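Local coordinates for protein aminotransferase (Bacillus subtilis, PDB 6L1O) that is a pyridoxal-phosphate-dependent aminotransferase of class one acting in the biosynthesis of the dipeptide antibiotic bacilysin, at residues 309-317 with 381-392. Residues are numbered along the deposited sequence; the frame is centred on the assembly and turned at random.
Sequences CEKELGWKM and VTRIQKLNLPFG
The helical segments 309-313 and 381-385 run side by side in the same general direction, axes 10.0 Å apart at closest approach and at an angle of 32°, and the chain after Gln-385 loops back to bring Phe-391 over Trp-315. These two rings form an offset stack, planes 20° apart, with Phe-391 CE1 3.2 Å from Trp-315 CD2; Met-317 CE lies on the opposite face of the indole. CG anti to the backbone N (chi1 -164°) swings the indole of Trp-315 under the phenyl ring. Trp-315 CB makes a CH-pi contact with the same phenyl face. Between the helices, Leu-313 CD2 presses on Ile-384 CG2 at 3.8 Å, while Val-381 spreads its methyls, CG1 against Glu-312 CB and CG2 against Cys-309 SG. On the solvent-exposed side the extended Gln-385 gives NE2 to two acceptors: Glu-312 O at 3.2 Å, nearly straight, and Glu-312 OE1 at 2.8 Å, more bent and met from above the carboxylate plane. One water bridges Leu-313 O to Gly-392 N. The contact packs the last turns of helices 289-313 and 374-385 together in the smaller, C-terminal domain of this fold-type I aminotransferase, away from the cofactor site; Trp-315 NE1 hydrogen-bonds to Glu-329 O, at the end of strand 325-329, and Leu-389 rests on helix 337-348.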
# COMPACT_ATOMS: atom_id res chain seq x y z
N CYS B 309 -7.43 -2.09 -39.87
CA CYS B 309 -8.27 -3.27 -39.64
C CYS B 309 -9.39 -3.38 -40.69
O CYS B 309 -9.61 -4.45 -41.22
CB CYS B 309 -8.85 -3.30 -38.23
SG CYS B 309 -7.58 -3.73 -37.01
N GLU B 310 -10.07 -2.26 -40.96
CA GLU B 310 -11.17 -2.26 -41.92
C GLU B 310 -10.68 -2.61 -43.35
O GLU B 310 -11.20 -3.54 -43.95
CB GLU B 310 -11.92 -0.95 -41.92
CG GLU B 310 -13.17 -1.01 -42.80
CD GLU B 310 -14.26 -0.02 -42.41
OE1 GLU B 310 -13.95 1.01 -41.76
OE2 GLU B 310 -15.45 -0.27 -42.74
N LYS B 311 -9.64 -1.90 -43.82
CA LYS B 311 -9.09 -2.09 -45.14
C LYS B 311 -8.48 -3.45 -45.34
O LYS B 311 -8.75 -4.08 -46.38
CB LYS B 311 -8.01 -1.03 -45.50
N GLU B 312 -7.66 -3.90 -44.38
CA GLU B 312 -6.88 -5.10 -44.54
C GLU B 312 -7.63 -6.38 -44.16
O GLU B 312 -7.44 -7.44 -44.77
CB GLU B 312 -5.57 -5.01 -43.78
CG GLU B 312 -4.64 -3.91 -44.26
CD GLU B 312 -4.24 -4.04 -45.73
OE1 GLU B 312 -3.68 -5.11 -46.11
OE2 GLU B 312 -4.48 -3.09 -46.50
N LEU B 313 -8.43 -6.29 -43.13
CA LEU B 313 -9.09 -7.49 -42.56
C LEU B 313 -10.56 -7.52 -42.85
O LEU B 313 -11.19 -8.58 -42.68
CB LEU B 313 -8.88 -7.55 -41.05
CG LEU B 313 -7.47 -7.49 -40.54
CD1 LEU B 313 -7.44 -7.39 -39.02
CD2 LEU B 313 -6.67 -8.69 -41.01
N GLY B 314 -11.14 -6.38 -43.23
CA GLY B 314 -12.60 -6.27 -43.25
C GLY B 314 -13.22 -6.27 -41.85
O GLY B 314 -14.39 -6.60 -41.68
N TRP B 315 -12.42 -5.88 -40.85
CA TRP B 315 -12.87 -5.85 -39.43
C TRP B 315 -13.29 -4.43 -39.03
O TRP B 315 -12.45 -3.59 -38.72
CB TRP B 315 -11.75 -6.35 -38.51
CG TRP B 315 -12.17 -6.72 -37.11
CD1 TRP B 315 -13.45 -6.70 -36.60
CD2 TRP B 315 -11.34 -7.23 -36.09
NE1 TRP B 315 -13.44 -7.16 -35.30
CE2 TRP B 315 -12.16 -7.50 -34.96
CE3 TRP B 315 -9.96 -7.50 -35.99
CZ2 TRP B 315 -11.66 -7.98 -33.78
CZ3 TRP B 315 -9.46 -7.98 -34.77
CH2 TRP B 315 -10.32 -8.22 -33.70
N LYS B 316 -14.59 -4.16 -39.05
CA LYS B 316 -15.08 -2.83 -38.78
C LYS B 316 -15.21 -2.67 -37.25
O LYS B 316 -15.75 -3.54 -36.58
CB LYS B 316 -16.45 -2.57 -39.48
N MET B 317 -14.67 -1.58 -36.72
CA MET B 317 -14.66 -1.30 -35.26
C MET B 317 -15.18 0.10 -35.06
O MET B 317 -14.84 1.00 -35.80
CB MET B 317 -13.23 -1.38 -34.69
CG MET B 317 -12.55 -2.72 -34.84
SD MET B 317 -10.76 -2.62 -34.54
CE MET B 317 -10.27 -4.31 -34.71
N VAL B 381 -1.98 -6.40 -37.45
CA VAL B 381 -2.88 -6.56 -38.59
C VAL B 381 -2.30 -7.50 -39.66
O VAL B 381 -3.00 -8.38 -40.17
CB VAL B 381 -3.26 -5.23 -39.20
CG1 VAL B 381 -4.03 -5.44 -40.50
CG2 VAL B 381 -4.09 -4.42 -38.22
N THR B 382 -1.02 -7.33 -39.96
CA THR B 382 -0.32 -8.20 -40.92
C THR B 382 -0.42 -9.68 -40.58
O THR B 382 -0.66 -10.53 -41.46
CB THR B 382 1.15 -7.83 -41.06
OG1 THR B 382 1.22 -6.53 -41.64
CG2 THR B 382 1.93 -8.83 -41.98
N ARG B 383 -0.28 -10.00 -39.31
CA ARG B 383 -0.32 -11.38 -38.86
C ARG B 383 -1.72 -11.97 -38.92
O ARG B 383 -1.90 -13.12 -39.32
CB ARG B 383 0.24 -11.52 -37.46
CG ARG B 383 1.72 -11.19 -37.35
CD ARG B 383 2.14 -11.35 -35.94
NE ARG B 383 3.53 -11.03 -35.73
CZ ARG B 383 4.18 -11.29 -34.62
NH1 ARG B 383 3.54 -11.87 -33.58
NH2 ARG B 383 5.45 -10.93 -34.51
N ILE B 384 -2.72 -11.17 -38.56
CA ILE B 384 -4.08 -11.62 -38.54
C ILE B 384 -4.61 -11.82 -39.96
O ILE B 384 -5.46 -12.69 -40.20
CB ILE B 384 -4.97 -10.65 -37.73
CG1 ILE B 384 -4.58 -10.73 -36.25
CG2 ILE B 384 -6.45 -10.96 -37.91
CD1 ILE B 384 -5.51 -9.88 -35.34
N GLN B 385 -4.15 -10.99 -40.89
CA GLN B 385 -4.53 -11.12 -42.27
C GLN B 385 -4.31 -12.54 -42.83
O GLN B 385 -5.14 -13.03 -43.56
CB GLN B 385 -3.78 -10.14 -43.13
CG GLN B 385 -4.48 -9.88 -44.44
CD GLN B 385 -3.72 -8.85 -45.25
OE1 GLN B 385 -2.50 -8.97 -45.40
NE2 GLN B 385 -4.41 -7.83 -45.74
N LYS B 386 -3.21 -13.17 -42.43
CA LYS B 386 -2.90 -14.51 -42.89
C LYS B 386 -3.95 -15.54 -42.46
O LYS B 386 -4.10 -16.56 -43.11
CB LYS B 386 -1.50 -14.93 -42.40
CG LYS B 386 -0.39 -14.09 -43.02
CD LYS B 386 0.99 -14.46 -42.50
CE LYS B 386 1.13 -14.04 -41.04
NZ LYS B 386 2.52 -14.17 -40.52
N LEU B 387 -4.69 -15.26 -41.38
CA LEU B 387 -5.68 -16.20 -40.84
C LEU B 387 -6.92 -16.32 -41.69
O LEU B 387 -7.64 -17.31 -41.60
CB LEU B 387 -6.08 -15.80 -39.41
CG LEU B 387 -4.96 -15.69 -38.38
CD1 LEU B 387 -5.55 -15.52 -36.99
CD2 LEU B 387 -4.11 -16.93 -38.43
N ASN B 388 -7.20 -15.28 -42.45
CA ASN B 388 -8.36 -15.24 -43.33
C ASN B 388 -9.70 -15.41 -42.59
O ASN B 388 -10.60 -16.10 -43.05
CB ASN B 388 -8.19 -16.29 -44.43
CG ASN B 388 -9.16 -16.08 -45.58
OD1 ASN B 388 -10.17 -16.80 -45.71
ND2 ASN B 388 -8.86 -15.10 -46.41
N LEU B 389 -9.82 -14.83 -41.41
CA LEU B 389 -11.06 -14.89 -40.65
C LEU B 389 -12.19 -14.07 -41.28
O LEU B 389 -11.94 -13.01 -41.86
CB LEU B 389 -10.83 -14.41 -39.22
CG LEU B 389 -9.80 -15.21 -38.42
CD1 LEU B 389 -9.69 -14.62 -37.03
CD2 LEU B 389 -10.18 -16.67 -38.34
N PRO B 390 -13.45 -14.55 -41.16
CA PRO B 390 -14.61 -13.85 -41.74
C PRO B 390 -15.08 -12.66 -40.92
O PRO B 390 -16.26 -12.60 -40.56
CB PRO B 390 -15.70 -14.95 -41.77
CG PRO B 390 -15.36 -15.81 -40.61
CD PRO B 390 -13.85 -15.83 -40.53
N PHE B 391 -14.20 -11.67 -40.71
CA PHE B 391 -14.64 -10.42 -40.10
C PHE B 391 -15.73 -9.70 -40.90
O PHE B 391 -16.53 -8.95 -40.34
CB PHE B 391 -13.46 -9.47 -39.94
CG PHE B 391 -12.42 -9.94 -38.96
CD1 PHE B 391 -12.67 -9.92 -37.61
CD2 PHE B 391 -11.20 -10.42 -39.40
CE1 PHE B 391 -11.74 -10.35 -36.70
CE2 PHE B 391 -10.25 -10.84 -38.50
CZ PHE B 391 -10.52 -10.80 -37.15
N GLY B 392 -15.75 -9.90 -42.22
CA GLY B 392 -16.77 -9.25 -43.05
C GLY B 392 -18.23 -9.69 -42.84
O GLY B 392 -19.16 -8.93 -43.16
O HOH W 1 -13.21 -10.26 -43.33
O HOH W 2 -9.74 -11.51 -43.17